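Local coordinates for protein CCMAN5 (Cellulosimicrobium cellulans, PDB 2XSG) that probably hydrolyses alpha-mannosidic linkages as a calcium-binding glycoside hydrolase of family 92, a bacterial alpha-mannosidase that enables mannose-6-phosphate modification of yeast-made lysosomal enzymes, at residues A[576-588]-A[614-626]. Numbering follows the deposited sequence.
Sequences PDDGKAMLHSNAN and IYTKETWNRYIAT. With CA (calcium ion), chain C.
Lys-580 NZ and Arg-622 NH2 lie only 3.2 Å apart, and both turn to Glu-638 on strand 638-646 in salt bridges, which probably holds the two cations together. Arg-622, fully extended from a CG anti to its own N (chi1 174°), runs alongside Leu-583 and sends NH1 to Lys-580 O in a weak bond of 3.0 Å, bent to 127°. Its guanidinium lies between two neighbours: Tyr-623 OH, hydrogen-bonded to Ala-527 O, stands 3.3 Å above the centre of one face, Lys-580 CE 3.5 Å above the rim of the other. Met-582 O, buried against Arg-622 CB at 3.4 Å, has no polar partner in the model. Two residues earlier in the strand, the indole of Trp-620 covers the Gly-579 backbone, whose N sits 3.8 Å above the ring centre, while Pro-576 O meets the indole edge. Water stands in for direct backbone pairing between loop and strand: one spans Ser-585 OG and Ile-624 O, another takes the N-H of Asn-586 and donates to Asn-621 OD1 and Tyr-623 O. Toward Asn-588, Ala-587 CB packs on Ala-625 CB at 4.3 Å. There the loop delivers Asn-588 OD1 to calcium at 2.4 Å, its ND2 held by Gln-536 O, which helps to fix the amide's rotation; Glu-589 and Asp-662 complete the protein ligands of this calcium site in the family 92 catalytic domain.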
ATOM      1  N   PRO A 576      30.025  -3.511  12.440  1.00 12.83           N
ATOM      2  CA  PRO A 576      28.668  -4.011  12.749  1.00 13.14           C
ATOM      3  C   PRO A 576      27.975  -3.331  13.948  1.00 13.35           C
ATOM      4  O   PRO A 576      26.750  -3.425  14.081  1.00 12.63           O
ATOM      5  CB  PRO A 576      28.899  -5.507  13.044  1.00 13.15           C
ATOM      6  CG  PRO A 576      30.308  -5.584  13.499  1.00 12.73           C
ATOM      7  CD  PRO A 576      31.037  -4.571  12.638  1.00 12.94           C
ATOM      8  N   ASP A 577      28.761  -2.663  14.793  1.00 13.06           N
ATOM      9  CA  ASP A 577      28.234  -1.984  15.961  1.00 13.69           C
ATOM     10  C   ASP A 577      28.166  -0.454  15.786  1.00 13.15           C
ATOM     11  O   ASP A 577      27.802   0.254  16.717  1.00 13.21           O
ATOM     12  CB  ASP A 577      29.056  -2.373  17.208  1.00 14.35           C
ATOM     13  CG  ASP A 577      29.010  -3.899  17.511  1.00 15.77           C
ATOM     14  OD1 ASP A 577      27.940  -4.530  17.369  1.00 16.71           O
ATOM     15  OD2 ASP A 577      30.058  -4.466  17.903  1.00 16.04           O
ATOM     16  N   ASP A 578      28.511   0.051  14.599  1.00 12.67           N
ATOM     17  CA  ASP A 578      28.408   1.486  14.307  1.00 12.41           C
ATOM     18  C   ASP A 578      27.153   1.773  13.481  1.00 12.11           C
ATOM     19  O   ASP A 578      27.127   1.534  12.264  1.00 11.26           O
ATOM     20  CB  ASP A 578      29.666   1.996  13.568  1.00 12.79           C
ATOM     21  CG  ASP A 578      29.665   3.523  13.335  1.00 13.66           C
ATOM     22  OD1 ASP A 578      28.623   4.209  13.516  1.00 13.52           O
ATOM     23  OD2 ASP A 578      30.729   4.055  12.953  1.00 13.96           O
ATOM     24  N   GLY A 579      26.118   2.283  14.154  1.00 11.20           N
ATOM     25  CA  GLY A 579      24.907   2.742  13.492  1.00 11.12           C
ATOM     26  C   GLY A 579      25.097   3.669  12.297  1.00 11.00           C
ATOM     27  O   GLY A 579      24.291   3.659  11.367  1.00 10.51           O
ATOM     28  N   LYS A 580      26.148   4.483  12.327  1.00 10.78           N
ATOM     29  CA  LYS A 580      26.400   5.468  11.269  1.00 11.21           C
ATOM     30  C   LYS A 580      26.943   4.831   9.972  1.00 10.50           C
ATOM     31  O   LYS A 580      26.875   5.444   8.900  1.00 10.54           O
ATOM     32  CB  LYS A 580      27.339   6.565  11.799  1.00 11.76           C
ATOM     33  CG  LYS A 580      27.509   7.802  10.913  1.00 14.82           C
ATOM     34  CD  LYS A 580      26.403   8.873  11.103  1.00 17.52           C
ATOM     35  CE  LYS A 580      26.673  10.093  10.192  1.00 17.89           C
ATOM     36  NZ  LYS A 580      25.461  10.947   9.864  1.00 16.65           N
ATOM     37  N   ALA A 581      27.457   3.604  10.059  1.00  8.79           N
ATOM     38  CA  ALA A 581      27.972   2.906   8.872  1.00  8.19           C
ATOM     39  C   ALA A 581      26.881   2.185   8.060  1.00  7.46           C
ATOM     40  O   ALA A 581      27.176   1.518   7.068  1.00  7.00           O
ATOM     41  CB  ALA A 581      29.093   1.923   9.269  1.00  7.55           C
ATOM     42  N   MET A 582      25.630   2.318   8.498  1.00  6.43           N
ATOM     43  CA  MET A 582      24.497   1.726   7.808  1.00  5.86           C
ATOM     44  C   MET A 582      24.008   2.663   6.696  1.00  5.45           C
ATOM     45  O   MET A 582      23.351   3.671   6.973  1.00  4.82           O
ATOM     46  CB  MET A 582      23.366   1.430   8.811  1.00  6.23           C
ATOM     47  CG  MET A 582      22.079   0.842   8.195  1.00  4.80           C
ATOM     48  SD  MET A 582      22.303  -0.674   7.243  1.00  6.74           S
ATOM     49  CE  MET A 582      23.064  -1.810   8.416  1.00  4.87           C
ATOM     50  N   LEU A 583      24.317   2.327   5.445  1.00  4.43           N
ATOM     51  CA  LEU A 583      24.006   3.224   4.307  1.00  4.23           C
ATOM     52  C   LEU A 583      22.668   2.875   3.671  1.00  4.09           C
ATOM     53  O   LEU A 583      22.060   3.702   2.971  1.00  4.08           O
ATOM     54  CB  LEU A 583      25.124   3.179   3.253  1.00  4.18           C
ATOM     55  CG  LEU A 583      26.528   3.490   3.781  1.00  4.65           C
ATOM     56  CD1 LEU A 583      27.511   3.598   2.638  1.00  4.23           C
ATOM     57  CD2 LEU A 583      26.536   4.765   4.643  1.00  4.12           C
ATOM     58  N   HIS A 584      22.213   1.651   3.932  1.00  3.38           N
ATOM     59  CA  HIS A 584      20.889   1.206   3.521  1.00  3.37           C
ATOM     60  C   HIS A 584      19.817   1.857   4.397  1.00  3.27           C
ATOM     61  O   HIS A 584      20.039   2.071   5.596  1.00  2.98           O
ATOM     62  CB  HIS A 584      20.803  -0.314   3.661  1.00  3.31           C
ATOM     63  CG  HIS A 584      19.438  -0.867   3.413  1.00  3.16           C
ATOM     64  ND1 HIS A 584      18.713  -1.534   4.380  1.00  4.79           N
ATOM     65  CD2 HIS A 584      18.675  -0.875   2.299  1.00  2.29           C
ATOM     66  CE1 HIS A 584      17.552  -1.910   3.875  1.00  2.00           C
ATOM     67  NE2 HIS A 584      17.505  -1.524   2.613  1.00  5.10           N
ATOM     68  N   SER A 585      18.659   2.161   3.809  1.00  3.39           N
ATOM     69  CA  SER A 585      17.507   2.591   4.600  1.00  3.12           C
ATOM     70  C   SER A 585      16.428   1.524   4.612  1.00  3.59           C
ATOM     71  O   SER A 585      16.061   0.991   3.552  1.00  3.31           O
ATOM     72  CB  SER A 585      16.930   3.912   4.100  1.00  3.27           C
ATOM     73  OG  SER A 585      15.835   4.317   4.921  1.00  2.79           O
ATOM     74  N   ASN A 586      15.912   1.226   5.805  1.00  3.31           N
ATOM     75  CA  ASN A 586      14.740   0.343   5.956  1.00  3.90           C
ATOM     76  C   ASN A 586      13.393   1.083   5.939  1.00  4.51           C
ATOM     77  O   ASN A 586      12.337   0.460   5.845  1.00  5.18           O
ATOM     78  CB  ASN A 586      14.839  -0.473   7.252  1.00  3.43           C
ATOM     79  CG  ASN A 586      16.128  -1.263   7.346  1.00  4.11           C
ATOM     80  OD1 ASN A 586      16.947  -1.056   8.260  1.00  5.34           O
ATOM     81  ND2 ASN A 586      16.337  -2.136   6.395  1.00  2.00           N
ATOM     82  N   ALA A 587      13.436   2.409   6.011  1.00  5.05           N
ATOM     83  CA  ALA A 587      12.244   3.206   6.299  1.00  5.72           C
ATOM     84  C   ALA A 587      11.510   3.647   5.038  1.00  5.99           C
ATOM     85  O   ALA A 587      10.367   4.109   5.114  1.00  5.95           O
ATOM     86  CB  ALA A 587      12.615   4.425   7.163  1.00  5.23           C
ATOM     87  N   ASN A 588      12.172   3.503   3.893  1.00  6.68           N
ATOM     88  CA  ASN A 588      11.620   3.883   2.591  1.00  7.03           C
ATOM     89  C   ASN A 588      11.857   2.806   1.531  1.00  7.46           C
ATOM     90  O   ASN A 588      12.672   1.883   1.728  1.00  7.75           O
ATOM     91  CB  ASN A 588      12.249   5.193   2.122  1.00  7.13           C
ATOM     92  CG  ASN A 588      11.339   5.989   1.235  1.00  8.47           C
ATOM     93  OD1 ASN A 588      10.118   5.872   1.317  1.00  9.81           O
ATOM     94  ND2 ASN A 588      11.925   6.806   0.370  1.00 10.53           N
ATOM     95  N   ILE A 614      16.472  -7.699   9.196  1.00  4.20           N
ATOM     96  CA  ILE A 614      15.631  -6.519   8.962  1.00  4.67           C
ATOM     97  C   ILE A 614      14.183  -6.820   9.323  1.00  4.51           C
ATOM     98  O   ILE A 614      13.503  -5.996   9.933  1.00  4.71           O
ATOM     99  CB  ILE A 614      15.741  -6.011   7.491  1.00  4.65           C
ATOM    100  CG1 ILE A 614      17.156  -5.481   7.209  1.00  4.93           C
ATOM    101  CG2 ILE A 614      14.725  -4.843   7.203  1.00  4.94           C
ATOM    102  CD1 ILE A 614      17.509  -5.377   5.713  1.00  4.56           C
ATOM    103  N   TYR A 615      13.707  -7.999   8.954  1.00  4.36           N
ATOM    104  CA  TYR A 615      12.267  -8.279   9.074  1.00  4.85           C
ATOM    105  C   TYR A 615      11.852  -8.941  10.389  1.00  4.88           C
ATOM    106  O   TYR A 615      10.686  -8.875  10.759  1.00  4.85           O
ATOM    107  CB  TYR A 615      11.762  -9.094   7.884  1.00  4.49           C
ATOM    108  CG  TYR A 615      11.808  -8.320   6.601  1.00  4.42           C
ATOM    109  CD1 TYR A 615      10.766  -7.465   6.255  1.00  2.73           C
ATOM    110  CD2 TYR A 615      12.904  -8.427   5.740  1.00  3.36           C
ATOM    111  CE1 TYR A 615      10.795  -6.732   5.088  1.00  3.05           C
ATOM    112  CE2 TYR A 615      12.951  -7.700   4.558  1.00  5.84           C
ATOM    113  CZ  TYR A 615      11.883  -6.850   4.231  1.00  4.73           C
ATOM    114  OH  TYR A 615      11.915  -6.127   3.060  1.00  2.80           O
ATOM    115  N   THR A 616      12.794  -9.569  11.098  1.00  4.35           N
ATOM    116  CA  THR A 616      12.404 -10.319  12.299  1.00  4.62           C
ATOM    117  C   THR A 616      13.256 -10.052  13.539  1.00  4.83           C
ATOM    118  O   THR A 616      12.968 -10.614  14.588  1.00  4.84           O
ATOM    119  CB  THR A 616      12.356 -11.840  12.077  1.00  3.73           C
ATOM    120  OG1 THR A 616      13.685 -12.370  12.059  1.00  3.10           O
ATOM    121  CG2 THR A 616      11.656 -12.190  10.783  1.00  4.12           C
ATOM    122  N   LYS A 617      14.272  -9.200  13.415  1.00  4.97           N
ATOM    123  CA  LYS A 617      15.203  -8.905  14.507  1.00  6.36           C
ATOM    124  C   LYS A 617      15.419  -7.386  14.643  1.00  6.86           C
ATOM    125  O   LYS A 617      14.775  -6.600  13.948  1.00  7.32           O
ATOM    126  CB  LYS A 617      16.546  -9.606  14.252  1.00  5.97           C
ATOM    127  CG  LYS A 617      16.457 -11.130  14.122  1.00  6.46           C
ATOM    128  CD  LYS A 617      17.821 -11.724  13.786  1.00  5.11           C
ATOM    129  CE  LYS A 617      17.788 -13.237  13.733  1.00  5.34           C
ATOM    130  NZ  LYS A 617      17.551 -13.859  15.065  1.00  6.95           N
ATOM    131  N   GLU A 618      16.298  -6.991  15.557  1.00  7.03           N
ATOM    132  CA  GLU A 618      16.718  -5.607  15.693  1.00  7.91           C
ATOM    133  C   GLU A 618      17.833  -5.347  14.707  1.00  7.81           C
ATOM    134  O   GLU A 618      18.718  -6.184  14.552  1.00  7.83           O
ATOM    135  CB  GLU A 618      17.270  -5.343  17.083  1.00  7.83           C
ATOM    136  CG  GLU A 618      16.269  -5.415  18.212  1.00 11.27           C
ATOM    137  CD  GLU A 618      16.756  -4.641  19.422  1.00 14.13           C
ATOM    138  OE1 GLU A 618      17.989  -4.496  19.570  1.00 17.08           O
ATOM    139  OE2 GLU A 618      15.913  -4.143  20.198  1.00 15.91           O
ATOM    140  N   THR A 619      17.788  -4.199  14.040  1.00  7.07           N
ATOM    141  CA  THR A 619      18.888  -3.753  13.185  1.00  6.88           C
ATOM    142  C   THR A 619      19.275  -2.315  13.498  1.00  7.07           C
ATOM    143  O   THR A 619      18.499  -1.580  14.118  1.00  6.54           O
ATOM    144  CB  THR A 619      18.517  -3.782  11.682  1.00  7.10           C
ATOM    145  OG1 THR A 619      17.227  -3.174  11.496  1.00  6.62           O
ATOM    146  CG2 THR A 619      18.510  -5.213  11.150  1.00  6.81           C
ATOM    147  N   TRP A 620      20.464  -1.918  13.038  1.00  6.60           N
ATOM    148  CA  TRP A 620      20.872  -0.514  13.039  1.00  7.46           C
ATOM    149  C   TRP A 620      20.107   0.273  11.989  1.00  7.30           C
ATOM    150  O   TRP A 620      20.021  -0.132  10.829  1.00  7.30           O
ATOM    151  CB  TRP A 620      22.369  -0.384  12.775  1.00  7.46           C
ATOM    152  CG  TRP A 620      23.181  -0.651  13.997  1.00  9.06           C
ATOM    153  CD1 TRP A 620      24.045  -1.700  14.201  1.00 10.38           C
ATOM    154  CD2 TRP A 620      23.193   0.126  15.199  1.00  9.33           C
ATOM    155  NE1 TRP A 620      24.606  -1.600  15.447  1.00 11.77           N
ATOM    156  CE2 TRP A 620      24.099  -0.498  16.088  1.00 10.62           C
ATOM    157  CE3 TRP A 620      22.546   1.303  15.605  1.00  8.28           C
ATOM    158  CZ2 TRP A 620      24.372   0.016  17.364  1.00 11.07           C
ATOM    159  CZ3 TRP A 620      22.812   1.809  16.880  1.00 10.61           C
ATOM    160  CH2 TRP A 620      23.716   1.163  17.744  1.00 11.10           C
ATOM    161  N   ASN A 621      19.535   1.392  12.420  1.00  7.01           N
ATOM    162  CA  ASN A 621      18.803   2.280  11.528  1.00  6.73           C
ATOM    163  C   ASN A 621      19.350   3.686  11.570  1.00  6.29           C
ATOM    164  O   ASN A 621      19.270   4.361  12.600  1.00  6.48           O
ATOM    165  CB  ASN A 621      17.312   2.259  11.847  1.00  6.57           C
ATOM    166  CG  ASN A 621      16.658   0.985  11.373  1.00  6.42           C
ATOM    167  OD1 ASN A 621      16.194   0.909  10.237  1.00  6.78           O
ATOM    168  ND2 ASN A 621      16.686  -0.048  12.213  1.00  3.12           N
ATOM    169  N   ARG A 622      19.949   4.091  10.449  1.00  5.85           N
ATOM    170  CA  ARG A 622      20.507   5.426  10.293  1.00  4.87           C
ATOM    171  C   ARG A 622      19.494   6.399   9.695  1.00  5.06           C
ATOM    172  O   ARG A 622      19.452   7.580  10.067  1.00  4.82           O
ATOM    173  CB  ARG A 622      21.787   5.391   9.433  1.00  5.06           C
ATOM    174  CG  ARG A 622      22.341   6.790   9.100  1.00  3.50           C
ATOM    175  CD  ARG A 622      23.688   6.765   8.381  1.00  5.38           C
ATOM    176  NE  ARG A 622      24.078   8.121   7.961  1.00  3.65           N
ATOM    177  CZ  ARG A 622      25.176   8.429   7.267  1.00  3.29           C
ATOM    178  NH1 ARG A 622      26.061   7.502   6.920  1.00  2.00           N
ATOM    179  NH2 ARG A 622      25.400   9.690   6.937  1.00  4.00           N
ATOM    180  N   TYR A 623      18.664   5.909   8.779  1.00  4.93           N
ATOM    181  CA  TYR A 623      17.784   6.799   8.028  1.00  5.03           C
ATOM    182  C   TYR A 623      16.288   6.677   8.343  1.00  5.19           C
ATOM    183  O   TYR A 623      15.767   5.586   8.549  1.00  4.85           O
ATOM    184  CB  TYR A 623      18.008   6.600   6.528  1.00  5.00           C
ATOM    185  CG  TYR A 623      19.425   6.913   6.053  1.00  4.92           C
ATOM    186  CD1 TYR A 623      20.371   5.899   5.912  1.00  3.65           C
ATOM    187  CD2 TYR A 623      19.796   8.204   5.706  1.00  4.12           C
ATOM    188  CE1 TYR A 623      21.658   6.169   5.453  1.00  4.52           C
ATOM    189  CE2 TYR A 623      21.089   8.489   5.265  1.00  5.41           C
ATOM    190  CZ  TYR A 623      22.009   7.464   5.137  1.00  6.21           C
ATOM    191  OH  TYR A 623      23.286   7.727   4.688  1.00  6.72           O
ATOM    192  N   ILE A 624      15.621   7.832   8.374  1.00  6.02           N
ATOM    193  CA  ILE A 624      14.146   7.918   8.371  1.00  5.64           C
ATOM    194  C   ILE A 624      13.707   8.218   6.940  1.00  5.80           C
ATOM    195  O   ILE A 624      14.549   8.274   6.050  1.00  6.37           O
ATOM    196  CB  ILE A 624      13.599   8.980   9.398  1.00  6.23           C
ATOM    197  CG1 ILE A 624      14.361  10.310   9.294  1.00  4.10           C
ATOM    198  CG2 ILE A 624      13.672   8.419  10.834  1.00  5.18           C
ATOM    199  CD1 ILE A 624      13.762  11.454  10.120  1.00  5.53           C
ATOM    200  N   ALA A 625      12.408   8.374   6.706  1.00  5.86           N
ATOM    201  CA  ALA A 625      11.880   8.477   5.349  1.00  6.35           C
ATOM    202  C   ALA A 625      11.696   9.913   4.885  1.00  6.29           C
ATOM    203  O   ALA A 625      11.302  10.148   3.751  1.00  7.37           O
ATOM    204  CB  ALA A 625      10.583   7.690   5.209  1.00  5.41           C
ATOM    205  N   THR A 626      11.981  10.866   5.772  1.00  6.47           N
ATOM    206  CA  THR A 626      11.801  12.286   5.486  1.00  6.19           C
ATOM    207  C   THR A 626      12.833  13.080   6.300  1.00  6.14           C
ATOM    208  O   THR A 626      13.565  12.501   7.103  1.00  5.72           O
ATOM    209  CB  THR A 626      10.342  12.754   5.755  1.00  6.57           C
ATOM    210  OG1 THR A 626      10.154  14.050   5.194  1.00  5.78           O
ATOM    211  CG2 THR A 626      10.029  12.792   7.284  1.00  6.89           C
TER
HETATM  212 CA    CA C1772       7.770   5.760   1.606  1.00 30.05          CA
HETATM  213  O   HOH W   1      23.251   6.086   2.175  1.00  3.70           O
HETATM  214  O   HOH W   2      19.198   3.070   7.844  1.00  2.00           O
HETATM  215  O   HOH W   3      14.659   6.518   3.913  1.00  8.04           O
HETATM  216  O   HOH W   4      16.300   2.801   8.091  1.00  5.72           O
HETATM  217  O   HOH W   5       7.965   4.468   3.678  1.00  7.52           O